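Local atomic coordinates of DNA/pantothenate metabolism flavoprotein (Streptomyces sparsogenes DSM 40356, PDB entry 7CFU), a protein that binds flavin mononucleotide and, as an FMN-dependent cysteine decarboxylase of the flavoprotein family, probably oxidatively decarboxylates a cysteine residue during natural-product biosynthesis. Residues T55-A59 and D121-T125; T108-L112 and I137-M141. All blocks are in the same frame, centred on the assembly; numbering follows the deposited sequence.

Contact 1. Residues T55-A59 and D121-T125; sequences TVMTA and DDVLT. With FMN (flavin mononucleotide), chain Y; FMN (flavin mononucleotide), chain B.
Val-56, on strand 52-57, packs against Leu-124 in the first turn of helix 123-130, and the meeting is followed most easily along Leu-124. Its CB lies 4.0 Å from Val-56 CG1. Beyond it, the methyl CD1 stays over the same valine, whereas CD2 leaves it and meets Thr-58 CG2 at 3.7 Å. The valine can serve CB and CD1 together because its CG1 is anti to the backbone N (chi1 -179°), and that methyl also reaches Val-123 CG1.

Past the strand end the chemistry turns polar. Thr-58 OG1 donates to phosphate oxygen O2P of the flavin mononucleotide of chain Y at 2.6 Å, and the same hydroxyl caps the following helix through Ala-61 N. On the facing segment Asp-122 is the N-cap: its OD1 takes Thr-125 N at 2.9 Å, nearly straight (170°), and Thr-125 OG1 from the other face of the carboxylate plane. Its OD2 accepts from a water that in turn receives Ala-59 N, so one carboxylate serves two helix starts. Without the carboxylate of Asp-122, as with an alanine here, Thr-125 N is likely to lose its cap and the water the acceptor that ties it to this segment. Apolar contacts thus join strand to helix, while the polar link between the segments runs through water, beside the phosphate.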
ATOM      1  N   THR A  55      23.631  -1.187  20.271  1.00 39.26           N
ATOM      2  CA  THR A  55      23.966  -1.698  18.947  1.00 36.31           C
ATOM      3  C   THR A  55      23.420  -0.815  17.829  1.00 37.41           C
ATOM      4  O   THR A  55      22.372  -0.174  17.963  1.00 34.61           O
ATOM      5  CB  THR A  55      23.441  -3.119  18.751  1.00 39.23           C
ATOM      6  OG1 THR A  55      22.028  -3.137  18.970  1.00 45.80           O
ATOM      7  CG2 THR A  55      24.128  -4.087  19.708  1.00 39.59           C
ATOM      8  N   VAL A  56      24.174  -0.772  16.732  1.00 34.08           N
ATOM      9  CA  VAL A  56      23.779  -0.145  15.475  1.00 32.61           C
ATOM     10  C   VAL A  56      23.934  -1.187  14.376  1.00 39.42           C
ATOM     11  O   VAL A  56      24.999  -1.804  14.254  1.00 35.83           O
ATOM     12  CB  VAL A  56      24.627   1.105  15.157  1.00 31.09           C
ATOM     13  CG1 VAL A  56      24.175   1.758  13.854  1.00 32.12           C
ATOM     14  CG2 VAL A  56      24.565   2.096  16.284  1.00 31.04           C
ATOM     15  N   MET A  57      22.871  -1.411  13.604  1.00 34.56           N
ATOM     16  CA  MET A  57      22.891  -2.348  12.489  1.00 30.85           C
ATOM     17  C   MET A  57      22.815  -1.596  11.166  1.00 38.67           C
ATOM     18  O   MET A  57      22.070  -0.619  11.038  1.00 38.05           O
ATOM     19  CB  MET A  57      21.728  -3.340  12.559  1.00 26.62           C
ATOM     20  CG  MET A  57      21.675  -4.161  13.840  1.00 35.93           C
ATOM     21  SD  MET A  57      20.358  -5.375  13.737  1.00 46.55           S
ATOM     22  CE  MET A  57      21.136  -6.657  12.765  1.00 41.01           C
ATOM     23  N   THR A  58      23.608  -2.034  10.192  1.00 29.49           N
ATOM     24  CA  THR A  58      23.390  -1.568   8.837  1.00 29.59           C
ATOM     25  C   THR A  58      22.055  -2.104   8.326  1.00 28.39           C
ATOM     26  O   THR A  58      21.486  -3.050   8.882  1.00 27.13           O
ATOM     27  CB  THR A  58      24.531  -2.019   7.916  1.00 26.18           C
ATOM     28  OG1 THR A  58      24.470  -3.443   7.715  1.00 24.65           O
ATOM     29  CG2 THR A  58      25.849  -1.669   8.543  1.00 27.69           C
ATOM     30  N   ALA A  59      21.546  -1.477   7.260  1.00 27.22           N
ATOM     31  CA  ALA A  59      20.308  -1.962   6.655  1.00 25.12           C
ATOM     32  C   ALA A  59      20.457  -3.410   6.214  1.00 32.38           C
ATOM     33  O   ALA A  59      19.505  -4.195   6.295  1.00 31.52           O
ATOM     34  CB  ALA A  59      19.901  -1.076   5.475  1.00 24.60           C
ATOM     35  N   ASP A 121      27.153   7.401   4.827  1.00 28.07           N
ATOM     36  CA  ASP A 121      25.861   7.382   4.145  1.00 29.15           C
ATOM     37  C   ASP A 121      24.825   6.506   4.839  1.00 28.69           C
ATOM     38  O   ASP A 121      23.811   6.159   4.223  1.00 29.59           O
ATOM     39  CB  ASP A 121      26.025   6.968   2.676  1.00 29.43           C
ATOM     40  CG  ASP A 121      26.535   5.546   2.501  1.00 29.43           C
ATOM     41  OD1 ASP A 121      26.792   4.846   3.507  1.00 31.08           O
ATOM     42  OD2 ASP A 121      26.674   5.125   1.330  1.00 33.41           O
ATOM     43  N   ASP A 122      25.072   6.111   6.087  1.00 24.40           N
ATOM     44  CA  ASP A 122      24.057   5.522   6.953  1.00 27.98           C
ATOM     45  C   ASP A 122      24.437   5.856   8.389  1.00 29.83           C
ATOM     46  O   ASP A 122      25.478   6.471   8.641  1.00 32.63           O
ATOM     47  CB  ASP A 122      23.910   4.007   6.731  1.00 29.21           C
ATOM     48  CG  ASP A 122      25.166   3.208   7.113  1.00 31.38           C
ATOM     49  OD1 ASP A 122      26.190   3.799   7.528  1.00 33.66           O
ATOM     50  OD2 ASP A 122      25.119   1.962   7.003  1.00 33.65           O
ATOM     51  N   VAL A 123      23.598   5.431   9.339  1.00 28.58           N
ATOM     52  CA  VAL A 123      23.834   5.796  10.735  1.00 32.44           C
ATOM     53  C   VAL A 123      25.182   5.262  11.211  1.00 32.16           C
ATOM     54  O   VAL A 123      25.956   5.988  11.853  1.00 28.10           O
ATOM     55  CB  VAL A 123      22.682   5.317  11.641  1.00 25.59           C
ATOM     56  CG1 VAL A 123      23.053   5.521  13.099  1.00 27.13           C
ATOM     57  CG2 VAL A 123      21.411   6.093  11.330  1.00 28.94           C
ATOM     58  N   LEU A 124      25.501   4.006  10.881  1.00 29.23           N
ATOM     59  CA  LEU A 124      26.731   3.402  11.393  1.00 28.29           C
ATOM     60  C   LEU A 124      27.959   4.186  10.954  1.00 30.01           C
ATOM     61  O   LEU A 124      28.777   4.590  11.787  1.00 30.57           O
ATOM     62  CB  LEU A 124      26.857   1.954  10.933  1.00 31.45           C
ATOM     63  CG  LEU A 124      28.134   1.259  11.440  1.00 33.39           C
ATOM     64  CD1 LEU A 124      28.176   1.259  12.970  1.00 26.89           C
ATOM     65  CD2 LEU A 124      28.290  -0.149  10.886  1.00 31.74           C
ATOM     66  N   THR A 125      28.096   4.433   9.649  1.00 27.73           N
ATOM     67  CA  THR A 125      29.323   5.056   9.168  1.00 28.42           C
ATOM     68  C   THR A 125      29.383   6.527   9.552  1.00 27.98           C
ATOM     69  O   THR A 125      30.476   7.080   9.704  1.00 26.32           O
ATOM     70  CB  THR A 125      29.459   4.891   7.654  1.00 30.91           C
ATOM     71  OG1 THR A 125      28.302   5.424   6.999  1.00 26.07           O
ATOM     72  CG2 THR A 125      29.620   3.400   7.295  1.00 22.22           C
TER
HETATM   73  N1  FMN Y 301      30.208  -9.219   2.725  1.00 30.00           N
HETATM   74  C2  FMN Y 301      31.406  -9.264   3.397  1.00 31.37           C
HETATM   75  O2  FMN Y 301      32.244  -8.404   3.172  1.00 34.66           O
HETATM   76  N3  FMN Y 301      31.654 -10.252   4.327  1.00 33.30           N
HETATM   77  C4  FMN Y 301      30.700 -11.218   4.572  1.00 33.06           C
HETATM   78  O4  FMN Y 301      30.928 -12.105   5.394  1.00 33.04           O
HETATM   79  C4A FMN Y 301      29.493 -11.184   3.883  1.00 26.83           C
HETATM   80  N5  FMN Y 301      28.526 -12.135   4.122  1.00 31.54           N
HETATM   81  C5A FMN Y 301      27.321 -12.080   3.452  1.00 29.98           C
HETATM   82  C6  FMN Y 301      26.361 -13.047   3.702  1.00 25.97           C
HETATM   83  C7  FMN Y 301      25.148 -13.001   3.032  1.00 29.17           C
HETATM   84  C7M FMN Y 301      24.102 -14.050   3.309  1.00 27.47           C
HETATM   85  C8  FMN Y 301      24.901 -11.998   2.101  1.00 28.45           C
HETATM   86  C8M FMN Y 301      23.576 -11.976   1.375  1.00 26.27           C
HETATM   87  C9  FMN Y 301      25.868 -11.029   1.843  1.00 26.09           C
HETATM   88  C9A FMN Y 301      27.081 -11.073   2.520  1.00 30.81           C
HETATM   89  N10 FMN Y 301      28.065 -10.127   2.276  1.00 32.67           N
HETATM   90  C10 FMN Y 301      29.253 -10.175   2.964  1.00 27.14           C
HETATM   91  C1' FMN Y 301      27.836  -9.025   1.294  1.00 29.26           C
HETATM   92  C2' FMN Y 301      27.388  -7.792   2.060  1.00 28.75           C
HETATM   93  O2' FMN Y 301      26.219  -8.085   2.811  1.00 31.42           O
HETATM   94  C3' FMN Y 301      27.191  -6.635   1.080  1.00 32.78           C
HETATM   95  O3' FMN Y 301      28.450  -6.216   0.596  1.00 30.70           O
HETATM   96  C4' FMN Y 301      26.411  -5.460   1.690  1.00 30.90           C
HETATM   97  O4' FMN Y 301      26.237  -4.450   0.712  1.00 32.92           O
HETATM   98  C5' FMN Y 301      27.136  -4.877   2.890  1.00 31.85           C
HETATM   99  O5' FMN Y 301      26.282  -3.960   3.547  1.00 30.18           O
HETATM  100  P   FMN Y 301      26.755  -3.207   4.882  1.00 28.94           P
HETATM  101  O1P FMN Y 301      26.157  -1.820   4.893  1.00 28.58           O
HETATM  102  O2P FMN Y 301      26.344  -4.055   6.037  1.00 27.65           O
HETATM  103  O3P FMN Y 301      28.261  -3.040   4.931  1.00 30.84           O
HETATM  104  N1  FMN B 301      26.201  14.999   8.763  1.00 31.15           N
HETATM  105  C2  FMN B 301      27.172  15.948   8.532  1.00 28.86           C
HETATM  106  O2  FMN B 301      28.225  15.614   7.988  1.00 32.96           O
HETATM  107  N3  FMN B 301      26.955  17.267   8.910  1.00 30.58           N
HETATM  108  C4  FMN B 301      25.772  17.642   9.530  1.00 35.00           C
HETATM  109  O4  FMN B 301      25.585  18.817   9.878  1.00 31.72           O
HETATM  110  C4A FMN B 301      24.791  16.684   9.760  1.00 31.66           C
HETATM  111  N5  FMN B 301      23.598  17.038  10.369  1.00 32.53           N
HETATM  112  C5A FMN B 301      22.627  16.086  10.586  1.00 29.87           C
HETATM  113  C6  FMN B 301      21.431  16.451  11.192  1.00 32.69           C
HETATM  114  C7  FMN B 301      20.448  15.493  11.418  1.00 34.39           C
HETATM  115  C7M FMN B 301      19.152  15.884  12.079  1.00 33.39           C
HETATM  116  C8  FMN B 301      20.656  14.172  11.031  1.00 35.72           C
HETATM  117  C8M FMN B 301      19.577  13.158  11.291  1.00 25.94           C
HETATM  118  C9  FMN B 301      21.862  13.800  10.424  1.00 26.86           C
HETATM  119  C9A FMN B 301      22.847  14.763  10.196  1.00 30.97           C
HETATM  120  N10 FMN B 301      24.052  14.418   9.595  1.00 33.77           N
HETATM  121  C10 FMN B 301      25.015  15.365   9.373  1.00 25.60           C
HETATM  122  C1' FMN B 301      24.319  13.010   9.153  1.00 28.96           C
HETATM  123  C2' FMN B 301      23.984  12.938   7.670  1.00 32.23           C
HETATM  124  O2' FMN B 301      22.608  13.255   7.488  1.00 29.31           O
HETATM  125  C3' FMN B 301      24.326  11.542   7.148  1.00 36.63           C
HETATM  126  O3' FMN B 301      25.726  11.366   7.112  1.00 27.87           O
HETATM  127  C4' FMN B 301      23.726  11.296   5.769  1.00 35.13           C
HETATM  128  O4' FMN B 301      24.024   9.978   5.344  1.00 34.23           O
HETATM  129  C5' FMN B 301      24.265  12.275   4.742  1.00 31.69           C
HETATM  130  O5' FMN B 301      23.462  12.107   3.596  1.00 28.95           O
HETATM  131  P   FMN B 301      23.712  12.970   2.269  1.00 31.38           P
HETATM  132  O1P FMN B 301      23.366  12.131   1.047  1.00 29.73           O
HETATM  133  O2P FMN B 301      22.829  14.198   2.345  1.00 31.28           O
HETATM  134  O3P FMN B 301      25.161  13.406   2.223  1.00 28.02           O
HETATM  135  O   HOH W   1      23.655   2.154   9.913  1.00 31.73           O
HETATM  136  O   HOH W   2      22.876   0.850   6.243  1.00 32.64           O

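Contact 2. Residues T108-L112 and I137-M141. With FMN (flavin mononucleotide), chain Y.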
ATOM      1  N   THR A 108      31.905  -5.668   7.333  1.00 30.43           N
ATOM      2  CA  THR A 108      32.001  -6.120   5.956  1.00 28.82           C
ATOM      3  C   THR A 108      33.188  -5.455   5.278  1.00 27.98           C
ATOM      4  O   THR A 108      33.721  -4.452   5.761  1.00 28.70           O
ATOM      5  CB  THR A 108      30.734  -5.771   5.191  1.00 26.05           C
ATOM      6  OG1 THR A 108      30.431  -4.396   5.448  1.00 25.14           O
ATOM      7  CG2 THR A 108      29.569  -6.668   5.639  1.00 25.47           C
ATOM      8  N   ALA A 109      33.606  -6.033   4.147  1.00 29.14           N
ATOM      9  CA  ALA A 109      34.534  -5.325   3.273  1.00 30.00           C
ATOM     10  C   ALA A 109      33.984  -3.951   2.912  1.00 28.91           C
ATOM     11  O   ALA A 109      34.719  -2.959   2.901  1.00 25.72           O
ATOM     12  CB  ALA A 109      34.811  -6.147   2.011  1.00 27.16           C
ATOM     13  N   ASN A 110      32.679  -3.879   2.629  1.00 28.43           N
ATOM     14  CA  ASN A 110      32.023  -2.604   2.352  1.00 23.61           C
ATOM     15  C   ASN A 110      32.295  -1.595   3.461  1.00 25.73           C
ATOM     16  O   ASN A 110      32.642  -0.436   3.195  1.00 25.24           O
ATOM     17  CB  ASN A 110      30.518  -2.835   2.197  1.00 30.03           C
ATOM     18  CG  ASN A 110      29.775  -1.602   1.728  1.00 30.70           C
ATOM     19  OD1 ASN A 110      30.158  -0.960   0.742  1.00 25.76           O
ATOM     20  ND2 ASN A 110      28.704  -1.253   2.449  1.00 26.87           N
ATOM     21  N   PHE A 111      32.138  -2.023   4.719  1.00 27.30           N
ATOM     22  CA  PHE A 111      32.388  -1.125   5.841  1.00 27.72           C
ATOM     23  C   PHE A 111      33.824  -0.608   5.839  1.00 28.69           C
ATOM     24  O   PHE A 111      34.060   0.584   6.084  1.00 29.73           O
ATOM     25  CB  PHE A 111      32.088  -1.816   7.174  1.00 24.35           C
ATOM     26  CG  PHE A 111      32.443  -0.969   8.352  1.00 27.78           C
ATOM     27  CD1 PHE A 111      33.685  -1.093   8.965  1.00 25.77           C
ATOM     28  CD2 PHE A 111      31.560   0.003   8.817  1.00 29.94           C
ATOM     29  CE1 PHE A 111      34.029  -0.282  10.031  1.00 29.30           C
ATOM     30  CE2 PHE A 111      31.903   0.810   9.884  1.00 26.48           C
ATOM     31  CZ  PHE A 111      33.138   0.666  10.488  1.00 30.55           C
ATOM     32  N   LEU A 112      34.797  -1.494   5.601  1.00 27.29           N
ATOM     33  CA  LEU A 112      36.195  -1.066   5.563  1.00 27.62           C
ATOM     34  C   LEU A 112      36.394   0.052   4.558  1.00 23.27           C
ATOM     35  O   LEU A 112      37.063   1.054   4.848  1.00 27.65           O
ATOM     36  CB  LEU A 112      37.107  -2.235   5.200  1.00 24.74           C
ATOM     37  CG  LEU A 112      37.154  -3.440   6.127  1.00 29.61           C
ATOM     38  CD1 LEU A 112      38.097  -4.486   5.554  1.00 25.99           C
ATOM     39  CD2 LEU A 112      37.584  -3.008   7.518  1.00 31.49           C
ATOM     40  N   ILE A 137      37.774  -2.966  14.902  1.00 32.89           N
ATOM     41  CA  ILE A 137      37.081  -3.384  13.685  1.00 32.36           C
ATOM     42  C   ILE A 137      37.478  -4.824  13.394  1.00 35.21           C
ATOM     43  O   ILE A 137      38.671  -5.127  13.240  1.00 29.74           O
ATOM     44  CB  ILE A 137      37.419  -2.465  12.494  1.00 29.54           C
ATOM     45  CG1 ILE A 137      37.054  -1.018  12.818  1.00 28.76           C
ATOM     46  CG2 ILE A 137      36.775  -2.939  11.207  1.00 30.15           C
ATOM     47  CD1 ILE A 137      37.563  -0.030  11.792  1.00 30.24           C
ATOM     48  N   ALA A 138      36.484  -5.708  13.300  1.00 28.61           N
ATOM     49  CA  ALA A 138      36.701  -7.138  13.084  1.00 34.54           C
ATOM     50  C   ALA A 138      36.040  -7.543  11.772  1.00 37.64           C
ATOM     51  O   ALA A 138      34.903  -8.046  11.763  1.00 38.12           O
ATOM     52  CB  ALA A 138      36.166  -7.967  14.250  1.00 32.11           C
ATOM     53  N   PRO A 139      36.727  -7.353  10.648  1.00 29.99           N
ATOM     54  CA  PRO A 139      36.132  -7.678   9.347  1.00 36.34           C
ATOM     55  C   PRO A 139      36.047  -9.178   9.115  1.00 32.50           C
ATOM     56  O   PRO A 139      36.855  -9.955   9.628  1.00 32.56           O
ATOM     57  CB  PRO A 139      37.091  -7.026   8.344  1.00 32.51           C
ATOM     58  CG  PRO A 139      38.400  -6.959   9.067  1.00 35.95           C
ATOM     59  CD  PRO A 139      38.051  -6.723  10.519  1.00 35.87           C
ATOM     60  N   VAL A 140      35.034  -9.582   8.345  1.00 30.98           N
ATOM     61  CA  VAL A 140      34.874 -10.968   7.910  1.00 30.20           C
ATOM     62  C   VAL A 140      34.493 -10.982   6.439  1.00 36.87           C
ATOM     63  O   VAL A 140      33.620 -10.222   6.007  1.00 35.23           O
ATOM     64  CB  VAL A 140      33.824 -11.719   8.742  1.00 33.15           C
ATOM     65  CG1 VAL A 140      33.736 -13.160   8.278  1.00 39.10           C
ATOM     66  CG2 VAL A 140      34.170 -11.653  10.222  1.00 35.65           C
ATOM     67  N   MET A 141      35.134 -11.864   5.676  1.00 37.06           N
ATOM     68  CA  MET A 141      34.888 -12.042   4.249  1.00 35.74           C
ATOM     69  C   MET A 141      35.682 -13.265   3.814  1.00 34.94           C
ATOM     70  O   MET A 141      36.552 -13.745   4.546  1.00 33.31           O
ATOM     71  CB  MET A 141      35.308 -10.812   3.439  1.00 35.62           C
ATOM     72  CG  MET A 141      36.825 -10.592   3.382  1.00 32.94           C
ATOM     73  SD  MET A 141      37.279  -8.919   2.872  1.00 34.28           S
ATOM     74  CE  MET A 141      36.988  -8.051   4.405  1.00 31.25           C
TER
HETATM   75  N1  FMN Y 301      30.208  -9.219   2.725  1.00 30.00           N
HETATM   76  C2  FMN Y 301      31.406  -9.264   3.397  1.00 31.37           C
HETATM   77  O2  FMN Y 301      32.244  -8.404   3.172  1.00 34.66           O
HETATM   78  N3  FMN Y 301      31.654 -10.252   4.327  1.00 33.30           N
HETATM   79  C4  FMN Y 301      30.700 -11.218   4.572  1.00 33.06           C
HETATM   80  O4  FMN Y 301      30.928 -12.105   5.394  1.00 33.04           O
HETATM   81  C4A FMN Y 301      29.493 -11.184   3.883  1.00 26.83           C
HETATM   82  N5  FMN Y 301      28.526 -12.135   4.122  1.00 31.54           N
HETATM   83  C5A FMN Y 301      27.321 -12.080   3.452  1.00 29.98           C
HETATM   84  C6  FMN Y 301      26.361 -13.047   3.702  1.00 25.97           C
HETATM   85  C7  FMN Y 301      25.148 -13.001   3.032  1.00 29.17           C
HETATM   86  C7M FMN Y 301      24.102 -14.050   3.309  1.00 27.47           C
HETATM   87  C8  FMN Y 301      24.901 -11.998   2.101  1.00 28.45           C
HETATM   88  C8M FMN Y 301      23.576 -11.976   1.375  1.00 26.27           C
HETATM   89  C9  FMN Y 301      25.868 -11.029   1.843  1.00 26.09           C
HETATM   90  C9A FMN Y 301      27.081 -11.073   2.520  1.00 30.81           C
HETATM   91  N10 FMN Y 301      28.065 -10.127   2.276  1.00 32.67           N
HETATM   92  C10 FMN Y 301      29.253 -10.175   2.964  1.00 27.14           C
HETATM   93  C1' FMN Y 301      27.836  -9.025   1.294  1.00 29.26           C
HETATM   94  C2' FMN Y 301      27.388  -7.792   2.060  1.00 28.75           C
HETATM   95  O2' FMN Y 301      26.219  -8.085   2.811  1.00 31.42           O
HETATM   96  C3' FMN Y 301      27.191  -6.635   1.080  1.00 32.78           C
HETATM   97  O3' FMN Y 301      28.450  -6.216   0.596  1.00 30.70           O
HETATM   98  C4' FMN Y 301      26.411  -5.460   1.690  1.00 30.90           C
HETATM   99  O4' FMN Y 301      26.237  -4.450   0.712  1.00 32.92           O
HETATM  100  C5' FMN Y 301      27.136  -4.877   2.890  1.00 31.85           C
HETATM  101  O5' FMN Y 301      26.282  -3.960   3.547  1.00 30.18           O
HETATM  102  P   FMN Y 301      26.755  -3.207   4.882  1.00 28.94           P
HETATM  103  O1P FMN Y 301      26.157  -1.820   4.893  1.00 28.58           O
HETATM  104  O2P FMN Y 301      26.344  -4.055   6.037  1.00 27.65           O
HETATM  105  O3P FMN Y 301      28.261  -3.040   4.931  1.00 30.84           O
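Leu-112 of helix 109-117 lies over Ile-137 and Pro-139 of strand 135-139, a helix packed on the parallel sheet of a Rossmann-like alpha/beta fold. The dense part is wholly apolar. Leu-112 divides its two methyls: CD2 meets Ile-137 CG2 at 3.8 Å, while CD1 reaches both Pro-139 CB and the Met-141 methyl CE, each at 3.9 Å. With CG anti to the carbonyl carbon (chi1 -62°), the leucine's tip comes nearer the strand than the start of its side chain would suggest. One residue earlier, Phe-111 offers its ring edge: Ile-137 CD1 stands almost in the ring plane, 4.0 Å from Phe-111 CE1. Val-151, Val-155 and Leu-158 of helix 149-160 also pack on Leu-112.

Between Thr-108 and Val-140 the segments are looser. These two approach only as Thr-108 CA to Val-140 O, at 4.4 Å, and both CB atoms point away from the opposing segment; the cofactor of chain Y bridges them instead. Flavin N3 donates to Val-140 O at 2.6 Å, and Ala-109 N donates to flavin O2 at 163°, so the pyrimidine edge is read by backbone groups from both segments. Met-141, bent at chi3, brings CE back to Ala-109 CB and closes the apolar cluster beside this edge. This side is buried too, and a neighbouring subunit adds its Leu-129 against Ala-109. The phosphate is held at the helix start, where Thr-108 OG1 accepts from Phe-111 N as N-cap and donates to O3P. Phosphate oxygen O3P takes a second bond, from Asn-110 ND2 at 3.1 Å and nearly straight (169°).

How the contacts relate
Both contacts are buried and join a helix to the same parallel sheet, contact 1 at strand 52-57 and contact 2 at strand 135-139. Their centres are about 13 Å apart, and they touch where Leu-124 CD2 packs on Phe-111 CE2 at 3.9 Å, linking the consecutive helices 109-117 and 123-130. Each bonds the phosphate of the chain Y cofactor, but contact 2 additionally binds the flavin ring. Water and a partly exposed carboxylate enter contact 1, whereas contact 2 has the larger interface, 286 Å² against 223 Å². Segment 121-125 also reaches the chain B cofactor, at Asp-121, so together the two contacts adjoin two FMN sites.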